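Local coordinates for protein titin (Homo sapiens, PDB 2J8H) that probably serves as a giant elastic scaffold of the muscle sarcomere, built largely of immunoglobulin-like domains and carrying a serine/threonine-protein kinase activity, at residues V114-I126 with G185-D197. Numbering follows the deposited sequence.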
loop_
_atom_site.group_PDB
_atom_site.type_symbol
_atom_site.label_atom_id
_atom_site.label_comp_id
_atom_site.label_asym_id
_atom_site.label_seq_id
_atom_site.Cartn_x
_atom_site.Cartn_y
_atom_site.Cartn_z
ATOM N N VAL A 114 -23.620 -15.244 -15.585
ATOM C CA VAL A 114 -24.066 -16.606 -15.337
ATOM C C VAL A 114 -24.873 -17.010 -16.559
ATOM O O VAL A 114 -25.763 -16.288 -16.979
ATOM C CB VAL A 114 -24.895 -16.712 -14.033
ATOM C CG1 VAL A 114 -25.425 -18.129 -13.850
ATOM C CG2 VAL A 114 -24.037 -16.306 -12.835
ATOM N N HIS A 115 -24.512 -18.141 -17.149
ATOM C CA HIS A 115 -25.194 -18.661 -18.325
ATOM C C HIS A 115 -25.932 -19.913 -17.863
ATOM O O HIS A 115 -25.314 -20.890 -17.433
ATOM C CB HIS A 115 -24.169 -18.947 -19.426
ATOM C CG HIS A 115 -23.191 -17.831 -19.618
ATOM N ND1 HIS A 115 -23.569 -16.582 -20.064
ATOM C CD2 HIS A 115 -21.863 -17.750 -19.355
ATOM C CE1 HIS A 115 -22.512 -15.791 -20.097
ATOM N NE2 HIS A 115 -21.463 -16.476 -19.677
ATOM N N ALA A 116 -27.255 -19.866 -17.895
ATOM C CA ALA A 116 -28.050 -20.952 -17.354
ATOM C C ALA A 116 -28.929 -21.553 -18.431
ATOM O O ALA A 116 -29.184 -20.928 -19.449
ATOM C CB ALA A 116 -28.904 -20.448 -16.186
ATOM N N LEU A 117 -29.377 -22.781 -18.188
ATOM C CA LEU A 117 -30.382 -23.424 -19.013
ATOM C C LEU A 117 -31.710 -23.471 -18.249
ATOM O O LEU A 117 -31.710 -23.536 -17.021
ATOM C CB LEU A 117 -29.943 -24.845 -19.345
ATOM C CG LEU A 117 -28.689 -25.010 -20.203
ATOM C CD1 LEU A 117 -28.443 -26.499 -20.399
ATOM C CD2 LEU A 117 -28.802 -24.302 -21.561
ATOM N N ARG A 118 -32.831 -23.438 -18.971
ATOM C CA ARG A 118 -34.132 -23.502 -18.339
ATOM C C ARG A 118 -34.200 -24.672 -17.381
ATOM O O ARG A 118 -33.783 -25.787 -17.724
ATOM C CB ARG A 118 -35.242 -23.689 -19.366
ATOM C CG ARG A 118 -35.705 -22.422 -20.033
ATOM C CD ARG A 118 -36.743 -22.776 -21.089
ATOM N NE ARG A 118 -38.122 -22.759 -20.587
ATOM C CZ ARG A 118 -39.136 -23.448 -21.119
ATOM N NH1 ARG A 118 -38.948 -24.271 -22.157
ATOM N NH2 ARG A 118 -40.350 -23.333 -20.590
ATOM N N GLY A 119 -34.740 -24.407 -16.193
ATOM C CA GLY A 119 -34.924 -25.426 -15.172
ATOM C C GLY A 119 -33.731 -25.674 -14.278
ATOM O O GLY A 119 -33.838 -26.378 -13.286
ATOM N N GLU A 120 -32.591 -25.083 -14.610
ATOM C CA GLU A 120 -31.389 -25.241 -13.817
ATOM C C GLU A 120 -31.538 -24.481 -12.493
ATOM O O GLU A 120 -31.951 -23.327 -12.489
ATOM C CB GLU A 120 -30.206 -24.683 -14.605
ATOM C CG GLU A 120 -28.868 -24.846 -13.937
ATOM C CD GLU A 120 -27.738 -24.275 -14.772
ATOM O OE1 GLU A 120 -27.895 -24.213 -16.019
ATOM O OE2 GLU A 120 -26.693 -23.900 -14.174
ATOM N N VAL A 121 -31.216 -25.134 -11.381
ATOM C CA VAL A 121 -31.239 -24.472 -10.083
ATOM C C VAL A 121 -29.948 -23.671 -9.966
ATOM O O VAL A 121 -28.895 -24.183 -9.576
ATOM C CB VAL A 121 -31.379 -25.464 -8.922
ATOM C CG1 VAL A 121 -31.337 -24.725 -7.621
ATOM C CG2 VAL A 121 -32.695 -26.277 -9.043
ATOM N N VAL A 122 -30.045 -22.398 -10.308
ATOM C CA VAL A 122 -28.917 -21.509 -10.351
ATOM C C VAL A 122 -28.657 -20.847 -9.001
ATOM O O VAL A 122 -29.595 -20.445 -8.306
ATOM C CB VAL A 122 -29.183 -20.435 -11.441
ATOM C CG1 VAL A 122 -28.274 -19.222 -11.270
ATOM C CG2 VAL A 122 -29.055 -21.078 -12.841
ATOM N N SER A 123 -27.375 -20.757 -8.633
ATOM C CA SER A 123 -26.911 -19.892 -7.546
ATOM C C SER A 123 -25.921 -18.872 -8.087
ATOM O O SER A 123 -24.961 -19.225 -8.783
ATOM C CB SER A 123 -26.233 -20.707 -6.462
ATOM O OG SER A 123 -27.119 -21.694 -5.958
ATOM N N ILE A 124 -26.184 -17.604 -7.822
ATOM C CA ILE A 124 -25.225 -16.555 -8.153
ATOM C C ILE A 124 -24.466 -16.282 -6.862
ATOM O O ILE A 124 -24.990 -15.613 -5.971
ATOM C CB ILE A 124 -25.913 -15.282 -8.678
ATOM C CG1 ILE A 124 -26.887 -15.623 -9.821
ATOM C CG2 ILE A 124 -24.851 -14.292 -9.135
ATOM C CD1 ILE A 124 -27.641 -14.449 -10.375
ATOM N N LYS A 125 -23.264 -16.846 -6.761
ATOM C CA LYS A 125 -22.485 -16.861 -5.522
ATOM C C LYS A 125 -21.460 -15.738 -5.537
ATOM O O LYS A 125 -20.585 -15.703 -6.409
ATOM C CB LYS A 125 -21.788 -18.206 -5.331
ATOM C CG LYS A 125 -21.058 -18.347 -3.981
ATOM C CD LYS A 125 -20.411 -19.706 -3.791
ATOM C CE LYS A 125 -19.737 -19.810 -2.425
ATOM N NZ LYS A 125 -19.189 -21.185 -2.112
ATOM N N ILE A 126 -21.566 -14.830 -4.572
ATOM C CA ILE A 126 -20.784 -13.612 -4.556
ATOM C C ILE A 126 -20.017 -13.464 -3.243
ATOM O O ILE A 126 -20.635 -13.218 -2.184
ATOM C CB ILE A 126 -21.660 -12.361 -4.706
ATOM C CG1 ILE A 126 -22.571 -12.453 -5.939
ATOM C CG2 ILE A 126 -20.767 -11.148 -4.909
ATOM C CD1 ILE A 126 -21.798 -12.506 -7.258
ATOM N N GLY A 185 -18.083 2.008 4.089
ATOM C CA GLY A 185 -18.407 2.178 2.683
ATOM C C GLY A 185 -19.450 1.230 2.146
ATOM O O GLY A 185 -19.830 0.261 2.786
ATOM N N ILE A 186 -19.893 1.558 0.938
ATOM C CA ILE A 186 -20.856 0.807 0.189
ATOM C C ILE A 186 -20.187 0.356 -1.089
ATOM O O ILE A 186 -19.490 1.124 -1.743
ATOM C CB ILE A 186 -22.013 1.710 -0.178
ATOM C CG1 ILE A 186 -22.603 2.277 1.117
ATOM C CG2 ILE A 186 -23.052 0.946 -1.017
ATOM C CD1 ILE A 186 -23.877 3.012 0.943
ATOM N N ASP A 187 -20.420 -0.886 -1.465
ATOM C CA ASP A 187 -19.940 -1.387 -2.754
ATOM C C ASP A 187 -21.086 -2.183 -3.373
ATOM O O ASP A 187 -21.834 -2.842 -2.647
ATOM C CB ASP A 187 -18.752 -2.312 -2.519
ATOM C CG ASP A 187 -17.945 -2.598 -3.786
ATOM O OD1 ASP A 187 -17.832 -1.692 -4.626
ATOM O OD2 ASP A 187 -17.403 -3.718 -3.912
ATOM N N GLN A 188 -21.213 -2.116 -4.695
ATOM C CA GLN A 188 -22.175 -2.906 -5.453
ATOM C C GLN A 188 -21.567 -3.392 -6.747
ATOM O O GLN A 188 -20.599 -2.808 -7.266
ATOM C CB GLN A 188 -23.465 -2.136 -5.726
ATOM C CG GLN A 188 -23.430 -1.108 -6.816
ATOM C CD GLN A 188 -24.822 -0.556 -7.142
ATOM O OE1 GLN A 188 -25.586 -0.175 -6.246
ATOM N NE2 GLN A 188 -25.150 -0.523 -8.420
ATOM N N LYS A 189 -22.117 -4.485 -7.245
ATOM C CA LYS A 189 -21.698 -5.073 -8.499
ATOM C C LYS A 189 -22.946 -5.660 -9.141
ATOM O O LYS A 189 -23.936 -5.913 -8.474
ATOM C CB LYS A 189 -20.656 -6.175 -8.291
ATOM C CG LYS A 189 -19.277 -5.719 -7.794
ATOM C CD LYS A 189 -18.554 -4.876 -8.825
ATOM C CE LYS A 189 -17.367 -4.151 -8.239
ATOM N NZ LYS A 189 -17.776 -3.103 -7.223
ATOM N N THR A 190 -22.879 -5.844 -10.449
ATOM C CA THR A 190 -23.966 -6.384 -11.219
ATOM C C THR A 190 -23.529 -7.711 -11.811
ATOM O O THR A 190 -22.374 -7.894 -12.189
ATOM C CB THR A 190 -24.348 -5.403 -12.324
ATOM O OG1 THR A 190 -24.797 -4.196 -11.702
ATOM C CG2 THR A 190 -25.463 -5.950 -13.232
ATOM N N VAL A 191 -24.485 -8.622 -11.909
ATOM C CA VAL A 191 -24.317 -9.905 -12.579
ATOM C C VAL A 191 -25.418 -10.053 -13.632
ATOM O O VAL A 191 -26.598 -9.890 -13.311
ATOM C CB VAL A 191 -24.482 -11.062 -11.574
ATOM C CG1 VAL A 191 -24.341 -12.396 -12.261
ATOM C CG2 VAL A 191 -23.481 -10.923 -10.441
ATOM N N GLU A 192 -25.044 -10.333 -14.874
ATOM C CA GLU A 192 -26.043 -10.623 -15.891
ATOM C C GLU A 192 -26.281 -12.121 -15.960
ATOM O O GLU A 192 -25.334 -12.904 -16.116
ATOM C CB GLU A 192 -25.645 -10.112 -17.269
ATOM C CG GLU A 192 -26.728 -10.455 -18.291
ATOM C CD GLU A 192 -26.489 -9.885 -19.649
ATOM O OE1 GLU A 192 -25.400 -9.313 -19.873
ATOM O OE2 GLU A 192 -27.401 -10.020 -20.492
ATOM N N LEU A 193 -27.556 -12.507 -15.861
ATOM C CA LEU A 193 -27.974 -13.889 -16.015
ATOM C C LEU A 193 -28.638 -14.001 -17.355
ATOM O O LEU A 193 -29.517 -13.219 -17.664
ATOM C CB LEU A 193 -28.976 -14.272 -14.925
ATOM C CG LEU A 193 -29.624 -15.662 -14.970
ATOM C CD1 LEU A 193 -28.583 -16.742 -15.139
ATOM C CD2 LEU A 193 -30.444 -15.933 -13.691
ATOM N N ASP A 194 -28.215 -14.953 -18.172
ATOM C CA ASP A 194 -28.972 -15.265 -19.377
ATOM C C ASP A 194 -29.425 -16.702 -19.291
ATOM O O ASP A 194 -28.776 -17.531 -18.668
ATOM C CB ASP A 194 -28.175 -14.998 -20.643
ATOM C CG ASP A 194 -27.031 -15.954 -20.824
ATOM O OD1 ASP A 194 -25.983 -15.743 -20.169
ATOM O OD2 ASP A 194 -27.191 -16.901 -21.625
ATOM N N VAL A 195 -30.568 -16.985 -19.899
ATOM C CA VAL A 195 -31.141 -18.313 -19.841
ATOM C C VAL A 195 -31.309 -18.830 -21.262
ATOM O O VAL A 195 -31.910 -18.164 -22.100
ATOM C CB VAL A 195 -32.490 -18.306 -19.103
ATOM C CG1 VAL A 195 -33.094 -19.731 -19.070
ATOM C CG2 VAL A 195 -32.321 -17.738 -17.698
ATOM N N ALA A 196 -30.738 -20.002 -21.529
ATOM C CA ALA A 196 -30.880 -20.654 -22.822
ATOM C C ALA A 196 -31.859 -21.814 -22.683
ATOM O O ALA A 196 -32.026 -22.398 -21.608
ATOM C CB ALA A 196 -29.526 -21.150 -23.312
ATOM N N ASP A 197 -32.531 -22.162 -23.757
ATOM C CA ASP A 197 -33.305 -23.388 -23.704
ATOM C C ASP A 197 -32.348 -24.578 -23.687
ATOM O O ASP A 197 -32.178 -25.192 -22.621
ATOM C CB ASP A 197 -34.299 -23.458 -24.847
ATOM C CG ASP A 197 -35.545 -22.681 -24.541
ATOM O OD1 ASP A 197 -35.408 -21.482 -24.195
ATOM O OD2 ASP A 197 -36.643 -23.280 -24.601
ATOM O OXT ASP A 197 -31.715 -24.907 -24.706
#
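His115 meets Asp194 across two neighbouring parallel strands: ring nitrogen ND1 donates to OD1 over 2.6 Å, with OD1 nearly in the ring plane and accepting through its syn lone pair. Ring and carboxylate planes are nevertheless turned 53° apart. Asp194 reaches this edge because its CG sits between backbone N and carbonyl carbon (chi1 69°), which also brings OD1 to 3.2 Å from Val114 O; both are acceptors and so not bonded, and Val114 O accepts from Asp194 N. With an alanine in place of the aspartate, ND1 would probably lose this acceptor and the imidazole be freer to turn.

Beneath the pair run the backbone bonds, from Val114 N to Glu192 O (2.9 Å) through to Arg118 N and Ala196 O. They join 112-117 to 185-196 as the parallel A' and G strands of an I-set immunoglobulin sandwich, with 174-182 antiparallel on the far side of G. On the sheet face opposite His115, Leu193 CD1 packs against Val114 CG1 at 3.7 Å and also touches Ala116 CB. Farther back along G, Val191 projects from one sheet to the other, its CG1 meeting Ile124 CG2 tip to tip at 3.7 Å, while the side chains of Val191 and Ile126 slide past each other in opposite directions, CG2 beside CD1.

At the C-terminal end, Arg118 lies alongside Asp197 in a long salt bridge, NH1 to OD2 3.5 Å; the stronger partner of that side-chain carboxylate is Arg170, outside both segments. The type II turn from Leu117 to Glu120 leads away from A', and the Glu120 side chain returns so that OE1 accepts from Leu117 N at 3.0 Å.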